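N-glycosylase/DNA lyase (Methanocaldococcus jannaschii, PDB 3FHF) is an all-helical archaeal DNA glycosylase/lyase of the helix-hairpin-helix superfamily, in the 8-oxoguanine DNA glycosylase family. Local coordinates at residues K12-L17 with E191-K196; E21-I26 with D201-Y206; E47-I52 with E98-A103; R104-I109 with V127-G132. All coordinates share one frame; numbering follows the deposited sequence. Where two conformers were deposited one is given.

Contact 1 (K12-L17 with E191-K196)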
loop_
_atom_site.group_PDB
_atom_site.type_symbol
_atom_site.label_atom_id
_atom_site.label_comp_id
_atom_site.label_asym_id
_atom_site.label_seq_id
_atom_site.Cartn_x
_atom_site.Cartn_y
_atom_site.Cartn_z
ATOM N N LYS A 12 15.267 7.039 17.273
ATOM C CA LYS A 12 15.327 6.456 18.613
ATOM C C LYS A 12 14.044 5.724 18.990
ATOM O O LYS A 12 14.091 4.660 19.597
ATOM C CB LYS A 12 15.611 7.546 19.642
ATOM C CG LYS A 12 15.895 7.023 21.034
ATOM C CD LYS A 12 16.223 8.157 21.994
ATOM C CE LYS A 12 16.645 7.620 23.351
ATOM N NZ LYS A 12 17.846 6.747 23.231
ATOM N N LYS A 13 12.904 6.314 18.643
ATOM C CA LYS A 13 11.605 5.710 18.923
ATOM C C LYS A 13 11.433 4.398 18.155
ATOM O O LYS A 13 10.977 3.395 18.705
ATOM C CB LYS A 13 10.484 6.675 18.527
ATOM C CG LYS A 13 9.081 6.134 18.764
ATOM C CD LYS A 13 8.855 5.747 20.227
ATOM C CE LYS A 13 7.389 5.398 20.485
ATOM N NZ LYS A 13 7.106 5.161 21.933
ATOM N N ILE A 14 11.787 4.407 16.877
ATOM C CA ILE A 14 11.667 3.202 16.068
ATOM C C ILE A 14 12.550 2.080 16.618
ATOM O O ILE A 14 12.142 0.921 16.645
ATOM C CB ILE A 14 12.013 3.499 14.591
ATOM C CG1 ILE A 14 10.909 4.372 13.990
ATOM C CG2 ILE A 14 12.149 2.198 13.796
ATOM C CD1 ILE A 14 11.232 4.941 12.617
ATOM N N GLU A 15 13.760 2.420 17.058
ATOM C CA GLU A 15 14.658 1.415 17.624
ATOM C C GLU A 15 14.028 0.876 18.904
ATOM O O GLU A 15 14.217 -0.286 19.267
ATOM C CB GLU A 15 16.025 2.026 17.942
ATOM C CG GLU A 15 16.839 2.429 16.716
ATOM C CD GLU A 15 17.304 1.240 15.886
ATOM O OE1 GLU A 15 17.081 0.086 16.308
ATOM O OE2 GLU A 15 17.906 1.464 14.810
ATOM N N GLU A 16 13.279 1.731 19.589
ATOM C CA GLU A 16 12.603 1.330 20.816
ATOM C C GLU A 16 11.501 0.319 20.475
ATOM O O GLU A 16 11.329 -0.692 21.160
ATOM C CB GLU A 16 11.998 2.557 21.491
ATOM C CG GLU A 16 12.328 2.669 22.963
ATOM C CD GLU A 16 12.288 4.105 23.459
ATOM O OE1 GLU A 16 11.195 4.711 23.456
ATOM O OE2 GLU A 16 13.356 4.626 23.847
ATOM N N LEU A 17 10.763 0.589 19.403
ATOM C CA LEU A 17 9.692 -0.309 18.989
ATOM C C LEU A 17 10.259 -1.657 18.546
ATOM O O LEU A 17 9.670 -2.713 18.815
ATOM C CB LEU A 17 8.884 0.323 17.857
ATOM C CG LEU A 17 8.050 1.556 18.223
ATOM C CD1 LEU A 17 7.353 2.081 16.970
ATOM C CD2 LEU A 17 7.023 1.191 19.296
ATOM N N GLU A 191 17.001 2.444 6.003
ATOM C CA GLU A 191 18.313 1.849 6.225
ATOM C C GLU A 191 18.935 2.376 7.511
ATOM O O GLU A 191 19.655 1.653 8.196
ATOM C CB GLU A 191 19.237 2.089 5.022
ATOM C CG GLU A 191 19.165 3.471 4.402
ATOM C CD GLU A 191 20.016 3.583 3.145
ATOM O OE1 GLU A 191 19.870 2.722 2.249
ATOM O OE2 GLU A 191 20.826 4.531 3.047
ATOM N N GLU A 192 18.622 3.621 7.859
ATOM C CA GLU A 192 19.148 4.222 9.076
ATOM C C GLU A 192 18.650 3.438 10.288
ATOM O O GLU A 192 19.271 3.474 11.346
ATOM C CB GLU A 192 18.737 5.707 9.153
ATOM C CG GLU A 192 19.391 6.500 10.271
ATOM C CD GLU A 192 19.147 8.004 10.158
ATOM O OE1 GLU A 192 19.453 8.732 11.122
ATOM O OE2 GLU A 192 18.657 8.466 9.107
ATOM N N VAL A 193 17.535 2.716 10.131
ATOM C CA VAL A 193 16.995 1.904 11.219
ATOM C C VAL A 193 16.985 0.421 10.862
ATOM O O VAL A 193 16.400 -0.398 11.568
ATOM C CB VAL A 193 15.556 2.338 11.623
ATOM C CG1 VAL A 193 15.596 3.715 12.252
ATOM C CG2 VAL A 193 14.632 2.338 10.413
ATOM N N ASN A 194 17.642 0.091 9.754
ATOM C CA ASN A 194 17.730 -1.282 9.269
ATOM C C ASN A 194 16.380 -1.957 9.037
ATOM O O ASN A 194 16.167 -3.103 9.433
ATOM C CB ASN A 194 18.579 -2.126 10.221
ATOM C CG ASN A 194 20.059 -1.816 10.105
ATOM O OD1 ASN A 194 20.514 -0.733 10.478
ATOM N ND2 ASN A 194 20.817 -2.765 9.575
ATOM N N LEU A 195 15.475 -1.239 8.384
ATOM C CA LEU A 195 14.150 -1.772 8.069
ATOM C C LEU A 195 13.917 -1.612 6.574
ATOM O O LEU A 195 14.386 -0.650 5.972
ATOM C CB LEU A 195 13.052 -1.010 8.818
ATOM C CG LEU A 195 12.951 -1.128 10.338
ATOM C CD1 LEU A 195 11.824 -0.224 10.837
ATOM C CD2 LEU A 195 12.673 -2.579 10.732
ATOM N N LYS A 196 13.201 -2.559 5.976
ATOM C CA LYS A 196 12.880 -2.492 4.555
ATOM C C LYS A 196 11.709 -1.517 4.465
ATOM O O LYS A 196 11.067 -1.240 5.474
ATOM C CB LYS A 196 12.430 -3.858 4.045
ATOM C CG LYS A 196 13.426 -4.976 4.274
ATOM C CD LYS A 196 12.833 -6.317 3.865
ATOM C CE LYS A 196 13.740 -7.471 4.275
ATOM N NZ LYS A 196 15.115 -7.304 3.723
HETATM O O HOH W 1 19.324 -0.053 13.389
#
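Ile-14 CG2 makes the closest apolar touches here, reaching between two side chains of the turn that follows helix 176-192. With chi1 at -70° the methyl lies anti to the backbone N, and it comes 4.0 Å from Val-193 CB, the two side chains crossing at about a right angle. The same methyl meets Leu-195 CD1 at 3.8 Å, obliquely. Beside this apolar group Glu-15 folds back at chi2 and lays OE2 3.7 Å from Val-193 CA. The turn is a Schellman motif: Leu-195 N bonds back to Gly-190 O, and the N of Asn-194, at positive phi, to Glu-191 O at 3.0 Å. Val-193 and Leu-195, on either side of Asn-194, both direct their CB atoms at helix 5-18. A water bridges the two segments beside it, donating to Glu-15 OE2 (2.5 Å) and, at 3.2 Å, to Asn-194 OD1. Further out, Lys-18 forms a salt bridge with Glu-15 OE1 and a hydrogen bond with Val-193 O, joining the carboxylate indirectly to the turn's backbone.

Contact 2 (E21-I26 with D201-Y206)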
loop_
_atom_site.group_PDB
_atom_site.type_symbol
_atom_site.label_atom_id
_atom_site.label_comp_id
_atom_site.label_asym_id
_atom_site.label_seq_id
_atom_site.Cartn_x
_atom_site.Cartn_y
_atom_site.Cartn_z
ATOM N N GLU A 21 7.509 -5.870 21.915
ATOM C CA GLU A 21 6.684 -6.937 21.350
ATOM C C GLU A 21 6.051 -6.480 20.039
ATOM O O GLU A 21 5.568 -7.292 19.248
ATOM C CB GLU A 21 5.601 -7.364 22.349
ATOM C CG GLU A 21 5.364 -6.376 23.485
ATOM C CD GLU A 21 4.643 -7.005 24.674
ATOM O OE1 GLU A 21 5.152 -8.012 25.223
ATOM O OE2 GLU A 21 3.571 -6.492 25.066
ATOM N N ILE A 22 6.067 -5.174 19.809
ATOM C CA ILE A 22 5.505 -4.622 18.585
ATOM C C ILE A 22 6.240 -5.202 17.382
ATOM O O ILE A 22 5.648 -5.402 16.320
ATOM C CB ILE A 22 5.631 -3.084 18.560
ATOM C CG1 ILE A 22 4.891 -2.486 19.761
ATOM C CG2 ILE A 22 5.081 -2.536 17.265
ATOM C CD1 ILE A 22 3.442 -2.911 19.878
ATOM N N LYS A 23 7.530 -5.482 17.551
ATOM C CA LYS A 23 8.314 -6.042 16.459
ATOM C C LYS A 23 7.746 -7.373 15.974
ATOM O O LYS A 23 7.651 -7.621 14.767
ATOM C CB LYS A 23 9.776 -6.245 16.880
ATOM C CG LYS A 23 10.643 -6.773 15.739
ATOM C CD LYS A 23 12.100 -6.923 16.123
ATOM C CE LYS A 23 12.976 -6.977 14.878
ATOM N NZ LYS A 23 12.542 -8.029 13.916
ATOM N N ASP A 24 7.369 -8.234 16.912
ATOM C CA ASP A 24 6.823 -9.538 16.552
ATOM C C ASP A 24 5.476 -9.423 15.851
ATOM O O ASP A 24 5.153 -10.215 14.967
ATOM C CB ASP A 24 6.664 -10.414 17.794
ATOM C CG ASP A 24 7.985 -10.942 18.310
ATOM O OD1 ASP A 24 8.962 -10.994 17.534
ATOM O OD2 ASP A 24 8.040 -11.326 19.498
ATOM N N ILE A 25 4.688 -8.439 16.257
ATOM C CA ILE A 25 3.375 -8.228 15.667
ATOM C C ILE A 25 3.519 -7.737 14.231
ATOM O O ILE A 25 2.822 -8.205 13.336
ATOM C CB ILE A 25 2.556 -7.210 16.506
ATOM C CG1 ILE A 25 2.265 -7.816 17.887
ATOM C CG2 ILE A 25 1.259 -6.845 15.784
ATOM C CD1 ILE A 25 1.573 -6.881 18.870
ATOM N N ILE A 26 4.424 -6.792 14.011
ATOM C CA ILE A 26 4.647 -6.269 12.675
ATOM C C ILE A 26 5.300 -7.333 11.785
ATOM O O ILE A 26 4.922 -7.498 10.622
ATOM C CB ILE A 26 5.520 -4.999 12.732
ATOM C CG1 ILE A 26 4.682 -3.838 13.297
ATOM C CG2 ILE A 26 6.069 -4.668 11.343
ATOM C CD1 ILE A 26 5.464 -2.553 13.501
ATOM N N ASP A 201 6.879 1.133 6.710
ATOM C CA ASP A 201 5.521 1.620 6.534
ATOM C C ASP A 201 4.628 1.266 7.714
ATOM O O ASP A 201 3.843 2.101 8.177
ATOM C CB ASP A 201 4.918 1.055 5.244
ATOM C CG ASP A 201 3.466 1.457 5.061
ATOM O OD1 ASP A 201 2.572 0.660 5.439
ATOM O OD2 ASP A 201 3.224 2.577 4.555
ATOM N N LEU A 202 4.738 0.028 8.194
ATOM C CA LEU A 202 3.933 -0.414 9.328
ATOM C C LEU A 202 4.396 0.222 10.646
ATOM O O LEU A 202 3.568 0.525 11.508
ATOM C CB LEU A 202 3.939 -1.949 9.425
ATOM C CG LEU A 202 3.306 -2.654 8.208
ATOM C CD1 LEU A 202 3.327 -4.177 8.390
ATOM C CD2 LEU A 202 1.865 -2.168 8.038
ATOM N N TYR A 203 5.702 0.436 10.812
ATOM C CA TYR A 203 6.190 1.081 12.033
ATOM C C TYR A 203 5.669 2.509 12.076
ATOM O O TYR A 203 5.257 3.000 13.128
ATOM C CB TYR A 203 7.723 1.098 12.103
ATOM C CG TYR A 203 8.317 -0.185 12.640
ATOM C CD1 TYR A 203 8.497 -1.297 11.815
ATOM C CD2 TYR A 203 8.686 -0.291 13.980
ATOM C CE1 TYR A 203 9.032 -2.480 12.309
ATOM C CE2 TYR A 203 9.219 -1.476 14.490
ATOM C CZ TYR A 203 9.389 -2.563 13.646
ATOM O OH TYR A 203 9.913 -3.730 14.146
ATOM N N ILE A 204 5.682 3.177 10.930
ATOM C CA ILE A 204 5.194 4.546 10.857
ATOM C C ILE A 204 3.697 4.612 11.167
ATOM O O ILE A 204 3.254 5.480 11.925
ATOM C CB ILE A 204 5.479 5.163 9.472
ATOM C CG1 ILE A 204 6.993 5.356 9.312
ATOM C CG2 ILE A 204 4.726 6.480 9.312
ATOM C CD1 ILE A 204 7.422 5.985 8.003
ATOM N N TRP A 205 2.915 3.702 10.595
ATOM C CA TRP A 205 1.484 3.692 10.868
ATOM C C TRP A 205 1.239 3.381 12.340
ATOM O O TRP A 205 0.352 3.966 12.966
ATOM C CB TRP A 205 0.737 2.676 9.994
ATOM C CG TRP A 205 0.208 3.270 8.722
ATOM C CD1 TRP A 205 0.680 3.066 7.456
ATOM C CD2 TRP A 205 -0.880 4.196 8.597
ATOM N NE1 TRP A 205 -0.045 3.810 6.553
ATOM C CE2 TRP A 205 -1.008 4.510 7.227
ATOM C CE3 TRP A 205 -1.758 4.789 9.513
ATOM C CZ2 TRP A 205 -1.984 5.396 6.747
ATOM C CZ3 TRP A 205 -2.727 5.670 9.037
ATOM C CH2 TRP A 205 -2.830 5.963 7.666
ATOM N N TYR A 206 2.030 2.475 12.906
ATOM C CA TYR A 206 1.834 2.135 14.306
ATOM C C TYR A 206 2.081 3.341 15.200
ATOM O O TYR A 206 1.367 3.543 16.182
ATOM C CB TYR A 206 2.744 0.988 14.732
ATOM C CG TYR A 206 2.644 0.715 16.209
ATOM C CD1 TYR A 206 3.535 1.296 17.108
ATOM C CD2 TYR A 206 1.622 -0.083 16.718
ATOM C CE1 TYR A 206 3.409 1.089 18.481
ATOM C CE2 TYR A 206 1.487 -0.293 18.080
ATOM C CZ TYR A 206 2.382 0.296 18.954
ATOM O OH TYR A 206 2.238 0.098 20.306
#
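Helices 22-34 and 197-209 of this all-helical glycosylase fold cross obliquely, with local axes 10.8 Å apart and 125° between their N-to-C directions. Two isoleucines one turn apart each cover a tyrosine ring. Ile-26, its chain extended to CD1 (chi2 176°), sets that methyl over the centre of one Tyr-203 face, 3.6 Å from the centroid, in a CH-pi contact. Its other branch, CG2, rests against Leu-202 CB at 4.0 Å, so Ile-26 fills the hollow between Leu-202 and the ring. Ile-22 meets Tyr-206 tip to tip: CG2 stands over the middle of the ring, 4.0 Å from the centroid, while CD1, bent round at chi2, closes on the phenol end, 3.5 Å from Tyr-206 CZ. Leu-17 of helix 5-18 packs against both tyrosines. Lys-23 sends its ammonium to a salt bridge with Asp-27 and leaves its aliphatic stem to the contact, with Lys-23 CG 3.5 Å from Tyr-203 OH.

Contact 3 (E47-I52 with E98-A103)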
loop_
_atom_site.group_PDB
_atom_site.type_symbol
_atom_site.label_atom_id
_atom_site.label_comp_id
_atom_site.label_asym_id
_atom_site.label_seq_id
_atom_site.Cartn_x
_atom_site.Cartn_y
_atom_site.Cartn_z
ATOM N N GLU A 47 -6.421 -8.896 -3.742
ATOM C CA GLU A 47 -5.617 -7.891 -3.047
ATOM C C GLU A 47 -5.486 -6.644 -3.903
ATOM O O GLU A 47 -5.393 -5.531 -3.383
ATOM C CB GLU A 47 -4.226 -8.424 -2.714
ATOM C CG GLU A 47 -4.213 -9.372 -1.547
ATOM C CD GLU A 47 -4.761 -8.743 -0.277
ATOM O OE1 GLU A 47 -4.161 -7.769 0.227
ATOM O OE2 GLU A 47 -5.798 -9.226 0.216
ATOM N N LEU A 48 -5.475 -6.832 -5.217
ATOM C CA LEU A 48 -5.375 -5.699 -6.126
ATOM C C LEU A 48 -6.645 -4.864 -5.976
ATOM O O LEU A 48 -6.603 -3.635 -6.001
ATOM C CB LEU A 48 -5.243 -6.182 -7.569
ATOM C CG LEU A 48 -5.151 -5.075 -8.626
ATOM C CD1 LEU A 48 -3.836 -4.311 -8.473
ATOM C CD2 LEU A 48 -5.237 -5.687 -10.002
ATOM N N CYS A 49 -7.774 -5.548 -5.809
ATOM C CA CYS A 49 -9.052 -4.878 -5.650
ATOM C C CYS A 49 -9.122 -4.170 -4.308
ATOM O O CYS A 49 -9.727 -3.107 -4.198
ATOM C CB CYS A 49 -10.193 -5.882 -5.794
ATOM S SG CYS A 49 -10.353 -6.503 -7.483
ATOM N N PHE A 50 -8.505 -4.766 -3.291
ATOM C CA PHE A 50 -8.466 -4.158 -1.967
ATOM C C PHE A 50 -7.789 -2.795 -2.106
ATOM O O PHE A 50 -8.243 -1.798 -1.546
ATOM C CB PHE A 50 -7.640 -5.018 -0.999
ATOM C CG PHE A 50 -7.239 -4.293 0.262
ATOM C CD1 PHE A 50 -8.164 -4.056 1.273
ATOM C CD2 PHE A 50 -5.942 -3.813 0.419
ATOM C CE1 PHE A 50 -7.804 -3.350 2.425
ATOM C CE2 PHE A 50 -5.569 -3.106 1.563
ATOM C CZ PHE A 50 -6.503 -2.873 2.568
ATOM N N CYS A 51 -6.697 -2.768 -2.863
ATOM C CA CYS A 51 -5.945 -1.535 -3.060
ATOM C C CYS A 51 -6.700 -0.532 -3.927
ATOM O O CYS A 51 -6.591 0.672 -3.723
ATOM C CB CYS A 51 -4.570 -1.849 -3.653
ATOM S SG CYS A 51 -3.499 -2.760 -2.499
ATOM N N ILE A 52 -7.470 -1.023 -4.891
ATOM C CA ILE A 52 -8.256 -0.123 -5.728
ATOM C C ILE A 52 -9.311 0.568 -4.858
ATOM O O ILE A 52 -9.670 1.719 -5.092
ATOM C CB ILE A 52 -8.979 -0.884 -6.858
ATOM C CG1 ILE A 52 -7.980 -1.289 -7.938
ATOM C CG2 ILE A 52 -10.086 -0.013 -7.454
ATOM C CD1 ILE A 52 -8.606 -2.049 -9.101
ATOM N N GLU A 98 -16.123 0.028 -11.834
ATOM C CA GLU A 98 -15.663 0.046 -13.216
ATOM C C GLU A 98 -14.182 -0.339 -13.304
ATOM O O GLU A 98 -13.799 -1.169 -14.129
ATOM C CB GLU A 98 -15.885 1.431 -13.828
ATOM C CG GLU A 98 -15.129 1.647 -15.122
ATOM C CD GLU A 98 -15.397 3.003 -15.741
ATOM O OE1 GLU A 98 -15.508 3.996 -14.987
ATOM O OE2 GLU A 98 -15.482 3.077 -16.985
ATOM N N TYR A 99 -13.352 0.264 -12.457
ATOM C CA TYR A 99 -11.924 -0.046 -12.458
ATOM C C TYR A 99 -11.693 -1.542 -12.256
ATOM O O TYR A 99 -10.896 -2.167 -12.964
ATOM C CB TYR A 99 -11.197 0.706 -11.343
ATOM C CG TYR A 99 -11.226 2.215 -11.443
ATOM C CD1 TYR A 99 -11.278 2.858 -12.679
ATOM C CD2 TYR A 99 -11.148 3.003 -10.293
ATOM C CE1 TYR A 99 -11.252 4.254 -12.766
ATOM C CE2 TYR A 99 -11.119 4.395 -10.370
ATOM C CZ TYR A 99 -11.172 5.010 -11.608
ATOM O OH TYR A 99 -11.146 6.384 -11.678
ATOM N N ILE A 100 -12.392 -2.106 -11.277
ATOM C CA ILE A 100 -12.263 -3.522 -10.964
ATOM C C ILE A 100 -12.611 -4.414 -12.147
ATOM O O ILE A 100 -11.856 -5.330 -12.486
ATOM C CB ILE A 100 -13.145 -3.895 -9.750
ATOM C CG1 ILE A 100 -12.585 -3.220 -8.494
ATOM C CG2 ILE A 100 -13.190 -5.412 -9.575
ATOM C CD1 ILE A 100 -13.449 -3.367 -7.255
ATOM N N VAL A 101 -13.752 -4.151 -12.774
ATOM C CA VAL A 101 -14.184 -4.941 -13.922
ATOM C C VAL A 101 -13.150 -4.860 -15.041
ATOM O O VAL A 101 -12.803 -5.874 -15.653
ATOM C CB VAL A 101 -15.550 -4.444 -14.466
ATOM C CG1 VAL A 101 -15.948 -5.244 -15.699
ATOM C CG2 VAL A 101 -16.620 -4.570 -13.382
ATOM N N LEU A 102 -12.663 -3.652 -15.309
ATOM C CA LEU A 102 -11.665 -3.449 -16.357
ATOM C C LEU A 102 -10.368 -4.189 -16.045
ATOM O O LEU A 102 -9.711 -4.713 -16.948
ATOM C CB LEU A 102 -11.364 -1.959 -16.528
ATOM C CG LEU A 102 -12.503 -1.092 -17.069
ATOM C CD1 LEU A 102 -12.102 0.375 -17.024
ATOM C CD2 LEU A 102 -12.843 -1.523 -18.492
ATOM N N ALA A 103 -10.005 -4.235 -14.765
ATOM C CA ALA A 103 -8.780 -4.905 -14.346
ATOM C C ALA A 103 -8.851 -6.402 -14.579
ATOM O O ALA A 103 -7.833 -7.089 -14.539
ATOM C CB ALA A 103 -8.506 -4.626 -12.870
#
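Glu-47 OE2, buried on a side of helix 41-54 remote from segment 98-103, is gripped twice: by a salt bridge from Lys-214 NZ and by a hydrogen bond from Gln-66 NE2. The ammonium and the amide N-H would favour the charged carboxylate. Lys-214, the last residue of the chain, also makes a cation-pi contact with Phe-50. The surface turned to helix 93-103 is apolar by contrast. There the two helices run nearly antiparallel, with local axes 10.2 Å apart and 152° between their directions. Ile-100 uses both branches: CG2, anti to its backbone N, meets Cys-49 SG at 3.7 Å, and CG1 lies 4.2 Å from Ile-52 CD1. Ile-52 CG2 approaches Tyr-99 at the edge of the ring, near its plane, and comes 4.1 Å from Tyr-99 CB. A looser touch, Leu-48 CD2 to Ala-103 CB at 4.5 Å, extends the row by one turn. The pair belongs to the helical bundle of the glycosylase fold. Phe-73 of helix 72-75 touches both Cys-49 and Ile-100, Leu-81 of helix 78-87 also packs on Ile-100, and Phe-141 of helix 135-144 lies against Leu-48.

Contact 4 (R104-I109 with V127-G132)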
loop_
_atom_site.group_PDB
_atom_site.type_symbol
_atom_site.label_atom_id
_atom_site.label_comp_id
_atom_site.label_asym_id
_atom_site.label_seq_id
_atom_site.Cartn_x
_atom_site.Cartn_y
_atom_site.Cartn_z
ATOM N N ARG A 104 -10.051 -6.909 -14.828
ATOM C CA ARG A 104 -10.229 -8.339 -15.039
ATOM C C ARG A 104 -9.467 -8.910 -16.230
ATOM O O ARG A 104 -9.231 -10.116 -16.289
ATOM C CB ARG A 104 -11.718 -8.663 -15.155
ATOM C CG ARG A 104 -12.447 -8.530 -13.830
ATOM C CD ARG A 104 -13.939 -8.735 -13.972
ATOM N NE ARG A 104 -14.626 -8.553 -12.696
ATOM C CZ ARG A 104 -15.948 -8.582 -12.556
ATOM N NH1 ARG A 104 -16.721 -8.784 -13.616
ATOM N NH2 ARG A 104 -16.495 -8.418 -11.358
ATOM N N ARG A 105 -9.071 -8.062 -17.174
ATOM C CA ARG A 105 -8.327 -8.562 -18.325
ATOM C C ARG A 105 -6.922 -8.989 -17.902
ATOM O O ARG A 105 -6.200 -9.626 -18.673
ATOM C CB ARG A 105 -8.261 -7.507 -19.441
ATOM C CG ARG A 105 -7.536 -6.216 -19.108
ATOM C CD ARG A 105 -7.765 -5.218 -20.230
ATOM N NE ARG A 105 -6.932 -4.022 -20.141
ATOM C CZ ARG A 105 -6.979 -3.134 -19.153
ATOM N NH1 ARG A 105 -7.821 -3.293 -18.145
ATOM N NH2 ARG A 105 -6.181 -2.077 -19.180
ATOM N N PHE A 106 -6.560 -8.638 -16.665
ATOM C CA PHE A 106 -5.264 -8.977 -16.078
ATOM C C PHE A 106 -5.482 -9.859 -14.837
ATOM O O PHE A 106 -4.636 -9.890 -13.941
ATOM C CB PHE A 106 -4.519 -7.704 -15.638
ATOM C CG PHE A 106 -4.194 -6.747 -16.764
ATOM C CD1 PHE A 106 -3.393 -7.139 -17.829
ATOM C CD2 PHE A 106 -4.674 -5.439 -16.743
ATOM C CE1 PHE A 106 -3.075 -6.241 -18.855
ATOM C CE2 PHE A 106 -4.362 -4.537 -17.765
ATOM C CZ PHE A 106 -3.562 -4.941 -18.820
ATOM N N LYS A 107 -6.606 -10.575 -14.788
ATOM C CA LYS A 107 -6.916 -11.406 -13.625
ATOM C C LYS A 107 -5.804 -12.358 -13.186
ATOM O O LYS A 107 -5.728 -12.720 -12.012
ATOM C CB LYS A 107 -8.224 -12.187 -13.837
ATOM C CG LYS A 107 -8.197 -13.265 -14.905
ATOM C CD LYS A 107 -9.508 -14.052 -14.881
ATOM C CE LYS A 107 -9.546 -15.140 -15.943
ATOM N NZ LYS A 107 -9.528 -14.565 -17.310
ATOM N N ASN A 108 -4.949 -12.773 -14.113
ATOM C CA ASN A 108 -3.841 -13.650 -13.754
ATOM C C ASN A 108 -2.685 -12.716 -13.391
ATOM O O ASN A 108 -1.572 -12.843 -13.890
ATOM C CB ASN A 108 -3.478 -14.554 -14.931
ATOM C CG ASN A 108 -3.039 -13.778 -16.157
ATOM O OD1 ASN A 108 -3.628 -12.748 -16.502
ATOM N ND2 ASN A 108 -2.011 -14.282 -16.839
ATOM N N ILE A 109 -2.987 -11.778 -12.497
ATOM C CA ILE A 109 -2.044 -10.757 -12.064
ATOM C C ILE A 109 -0.764 -11.281 -11.406
ATOM O O ILE A 109 0.280 -10.638 -11.485
ATOM C CB ILE A 109 -2.775 -9.725 -11.137
ATOM C CG1 ILE A 109 -1.957 -8.439 -11.041
ATOM C CG2 ILE A 109 -3.035 -10.325 -9.748
ATOM C CD1 ILE A 109 -1.736 -7.752 -12.391
ATOM N N VAL A 127 0.819 0.811 -12.911
ATOM C CA VAL A 127 0.385 2.195 -13.051
ATOM C C VAL A 127 -0.109 2.520 -14.464
ATOM O O VAL A 127 -1.219 3.017 -14.643
ATOM C CB VAL A 127 1.523 3.173 -12.690
ATOM C CG1 VAL A 127 1.042 4.613 -12.839
ATOM C CG2 VAL A 127 1.994 2.914 -11.260
ATOM N N ARG A 128 0.710 2.209 -15.465
ATOM C CA ARG A 128 0.380 2.501 -16.861
ATOM C C ARG A 128 -0.819 1.774 -17.481
ATOM O O ARG A 128 -1.530 2.344 -18.311
ATOM C CB ARG A 128 1.611 2.238 -17.733
ATOM C CG ARG A 128 2.790 3.149 -17.449
ATOM C CD ARG A 128 2.515 4.552 -17.947
ATOM N NE ARG A 128 2.410 4.597 -19.405
ATOM C CZ ARG A 128 1.950 5.643 -20.085
ATOM N NH1 ARG A 128 1.547 6.730 -19.435
ATOM N NH2 ARG A 128 1.902 5.609 -21.413
ATOM N N ASN A 129 -1.056 0.528 -17.085
ATOM C CA ASN A 129 -2.143 -0.247 -17.682
ATOM C C ASN A 129 -3.445 -0.373 -16.917
ATOM O O ASN A 129 -4.499 -0.565 -17.521
ATOM C CB ASN A 129 -1.632 -1.650 -18.019
ATOM C CG ASN A 129 -0.646 -1.644 -19.181
ATOM O OD1 ASN A 129 -1.033 -1.794 -20.342
ATOM N ND2 ASN A 129 0.630 -1.444 -18.874
ATOM N N ILE A 130 -3.390 -0.275 -15.596
ATOM C CA ILE A 130 -4.604 -0.424 -14.806
ATOM C C ILE A 130 -5.192 0.885 -14.296
ATOM O O ILE A 130 -4.599 1.556 -13.459
ATOM C CB ILE A 130 -4.356 -1.367 -13.613
ATOM C CG1 ILE A 130 -3.703 -2.659 -14.112
ATOM C CG2 ILE A 130 -5.670 -1.686 -12.913
ATOM C CD1 ILE A 130 -3.411 -3.664 -13.020
ATOM N N LYS A 131 -6.363 1.244 -14.815
ATOM C CA LYS A 131 -7.048 2.463 -14.395
ATOM C C LYS A 131 -7.457 2.320 -12.935
ATOM O O LYS A 131 -7.943 1.267 -12.518
ATOM C CB LYS A 131 -8.293 2.701 -15.260
ATOM C CG LYS A 131 -7.998 3.290 -16.638
ATOM C CD LYS A 131 -8.805 2.590 -17.732
ATOM C CE LYS A 131 -8.199 1.227 -18.054
ATOM N NZ LYS A 131 -9.001 0.406 -19.002
ATOM N N GLY A 132 -7.259 3.377 -12.157
ATOM C CA GLY A 132 -7.606 3.317 -10.751
ATOM C C GLY A 132 -6.388 2.966 -9.916
ATOM O O GLY A 132 -6.460 2.920 -8.683
#
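Phe-106, Arg-105 and Ile-130 bury the most surface here. The Phe-106 ring slides past Ile-130 in the opposite direction, with CD2 3.9 Å from Ile-130 CG1, and its CZ comes equally near Asn-129 CB. Phe-125 meets the ring edge-to-face. Arg-105 starts from the crowded chi1 position (63°) and runs extended to NE, which lays one face of its guanidinium against the next ring, with Phe-106 CE2 3.2 Å above the centre of the plane. From there NH2 reaches Asn-129 O at 2.8 Å, but the bond is bent (124° at the hydrogen) and weak; NH1 is hydrogen-bonded to Leu-102 O. The carbonyl-rich end of helix 119-129 would favour this positive group, whereas Lys-131 NZ, 3.8 Å from Arg-105 NH2, would oppose it. Ile-130 leaves helical geometry and Gly-132 takes a positive phi of 96°, a conformation suited to glycine. Helix 119-129, this glycine-containing turn and helix 135-144 form the helix-hairpin-helix motif that gives the superfamily its name.

The four contacts form two touching pairs on opposite sides of the chain's centre. Contacts 1 and 2, with centres 10 Å apart, interlock along the chain: helix 5-18 is followed by 22-34, and 176-192 by 197-209. Leu-195 CD1 meets Tyr-203 CD1 at 3.6 Å between them, so the N-terminal helices 5-18 and 22-34 pack on the late helices 176-192 and 197-209. Contacts 3 and 4 follow in series, with centres 8 Å apart; Tyr-99 CB lies 3.5 Å from Lys-131 O, and Tyr-99 CD2 3.6 Å from Gly-132 CA, so helix 93-103 backs the hairpin of contact 4. Both are nested within the loops closed by contacts 1 and 2. Between the pairs, contacts 2 and 3 are about 10 Å apart at their nearest atoms.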